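Local coordinates for alpha-hemoglobin-stabilizing protein (Homo sapiens, PDB 1Z8U) that acts as a chaperone that protects free alpha-hemoglobin from precipitation and prevents its harmful aggregation during erythroid cell development, at residues A13-F18 / N75-P80. The protein carries 1 engineered substitution. Numbering follows the deposited sequence.
Sequences AGLKEF and NTLANP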
loop_
_atom_site.group_PDB
_atom_site.type_symbol
_atom_site.label_atom_id
_atom_site.label_comp_id
_atom_site.label_asym_id
_atom_site.label_seq_id
_atom_site.Cartn_x
_atom_site.Cartn_y
_atom_site.Cartn_z
ATOM N N ALA A 13 7.716 6.831 16.839
ATOM C CA ALA A 13 6.737 5.781 16.557
ATOM C C ALA A 13 6.622 5.504 15.062
ATOM O O ALA A 13 6.676 4.351 14.629
ATOM C CB ALA A 13 5.371 6.181 17.106
ATOM N N GLY A 14 6.460 6.568 14.282
ATOM C CA GLY A 14 6.339 6.425 12.844
ATOM C C GLY A 14 7.556 5.805 12.187
ATOM O O GLY A 14 7.459 5.195 11.124
ATOM N N LEU A 15 8.710 5.962 12.821
ATOM C CA LEU A 15 9.951 5.416 12.288
ATOM C C LEU A 15 10.080 3.937 12.635
ATOM O O LEU A 15 10.781 3.185 11.956
ATOM C CB LEU A 15 11.141 6.205 12.838
ATOM C CG LEU A 15 11.165 7.673 12.407
ATOM C CD1 LEU A 15 12.221 8.430 13.192
ATOM C CD2 LEU A 15 11.441 7.759 10.913
ATOM N N LYS A 16 9.407 3.523 13.700
ATOM C CA LYS A 16 9.448 2.127 14.088
ATOM C C LYS A 16 8.455 1.436 13.168
ATOM O O LYS A 16 8.761 0.412 12.546
ATOM C CB LYS A 16 9.027 1.955 15.552
ATOM C CG LYS A 16 9.352 0.574 16.114
ATOM C CD LYS A 16 9.006 0.450 17.589
ATOM C CE LYS A 16 9.479 -0.889 18.145
ATOM N NZ LYS A 16 8.900 -2.048 17.402
ATOM N N GLU A 17 7.268 2.026 13.082
ATOM C CA GLU A 17 6.203 1.513 12.229
ATOM C C GLU A 17 6.701 1.449 10.785
ATOM O O GLU A 17 6.384 0.519 10.051
ATOM C CB GLU A 17 4.973 2.428 12.335
ATOM C CG GLU A 17 4.402 2.526 13.762
ATOM C CD GLU A 17 3.418 3.677 13.957
ATOM O OE1 GLU A 17 2.880 3.821 15.079
ATOM O OE2 GLU A 17 3.184 4.438 12.996
ATOM N N PHE A 18 7.499 2.435 10.391
ATOM C CA PHE A 18 8.037 2.488 9.041
ATOM C C PHE A 18 9.041 1.367 8.785
ATOM O O PHE A 18 9.188 0.890 7.653
ATOM C CB PHE A 18 8.709 3.839 8.791
ATOM C CG PHE A 18 9.078 4.070 7.356
ATOM C CD1 PHE A 18 8.085 4.225 6.389
ATOM C CD2 PHE A 18 10.406 4.111 6.964
ATOM C CE1 PHE A 18 8.413 4.416 5.058
ATOM C CE2 PHE A 18 10.751 4.303 5.635
ATOM C CZ PHE A 18 9.752 4.456 4.678
ATOM N N ASN A 75 13.546 9.109 5.464
ATOM C CA ASN A 75 14.484 8.974 4.358
ATOM C C ASN A 75 15.707 8.177 4.785
ATOM O O ASN A 75 16.220 7.359 4.027
ATOM C CB ASN A 75 14.928 10.353 3.878
ATOM C CG ASN A 75 13.772 11.205 3.403
ATOM O OD1 ASN A 75 13.951 12.367 3.038
ATOM N ND2 ASN A 75 12.576 10.633 3.403
ATOM N N THR A 76 16.168 8.418 6.006
ATOM C CA THR A 76 17.341 7.730 6.533
ATOM C C THR A 76 17.134 6.214 6.597
ATOM O O THR A 76 18.096 5.446 6.506
ATOM C CB THR A 76 17.707 8.260 7.937
ATOM O OG1 THR A 76 17.827 9.688 7.885
ATOM C CG2 THR A 76 19.034 7.671 8.404
ATOM N N LEU A 77 15.886 5.785 6.760
ATOM C CA LEU A 77 15.579 4.361 6.803
ATOM C C LEU A 77 15.350 3.863 5.382
ATOM O O LEU A 77 15.803 2.784 5.007
ATOM C CB LEU A 77 14.323 4.100 7.640
ATOM C CG LEU A 77 14.443 4.114 9.166
ATOM C CD1 LEU A 77 14.981 5.453 9.637
ATOM C CD2 LEU A 77 13.083 3.843 9.782
ATOM N N ALA A 78 14.650 4.675 4.596
ATOM C CA ALA A 78 14.328 4.347 3.214
ATOM C C ALA A 78 15.554 4.205 2.321
ATOM O O ALA A 78 15.568 3.384 1.405
ATOM C CB ALA A 78 13.390 5.404 2.641
ATOM N N ASN A 79 16.577 5.012 2.588
ATOM C CA ASN A 79 17.801 4.986 1.794
ATOM C C ASN A 79 18.486 3.624 1.791
ATOM O O ASN A 79 18.872 3.121 0.733
ATOM C CB ASN A 79 18.771 6.059 2.287
ATOM C CG ASN A 79 18.261 7.460 2.031
ATOM O OD1 ASN A 79 17.905 7.808 0.902
ATOM N ND2 ASN A 79 18.225 8.277 3.078
ATOM N N PRO A 80 18.670 3.014 2.973
ATOM C CA PRO A 80 19.317 1.698 3.006
ATOM C C PRO A 80 18.442 0.696 2.252
ATOM O O PRO A 80 18.942 -0.193 1.562
ATOM C CB PRO A 80 19.390 1.391 4.500
ATOM C CG PRO A 80 19.518 2.750 5.113
ATOM C CD PRO A 80 18.504 3.548 4.336
#
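The Phe18 ring meets Leu77 and Ala78 with its edge: Leu77 CB lies in the ring plane, 4.0 Å from Phe18 CD2, and Leu77 CD2 sits close to that plane, 3.9 Å from the same carbon. Next along the rim, Phe18 CE2 comes 4.1 Å from Ala78 CB and about as near to the backbone N of Ala78. Phe18 CG is anti to its own backbone N (chi1 -170°), which carries the ring out toward helix 60-86, sliding past Leu77, which comes the opposite way. From the other helix Leu77 reaches back until its CD2 packs 3.2 Å from Leu15 O, a carbonyl oxygen that accepts a hydrogen bond from Ser19 OG, and 4.3 Å from Leu15 CB. These residues join helix 5-23 to helix 60-86, the first and third helices of the three-helix bundle of this family; the short segments run nearly parallel, with axes 10.5 Å apart and crossing at -16°. No hydrogen bond links them, so apolar packing does the work at this wide spacing. Helix 34-52 completes the core, with Tyr48 stacked edge-to-face with Phe18 and Met45 touching both Phe18 and Ala78. With an alanine at Phe18 the ring is gone, which would probably open a gap among Leu77, Ala78 and Met45 and leave Tyr48 without its edge-to-face partner. Leu74, one turn before Ala78, packs against both Leu15 and Phe18.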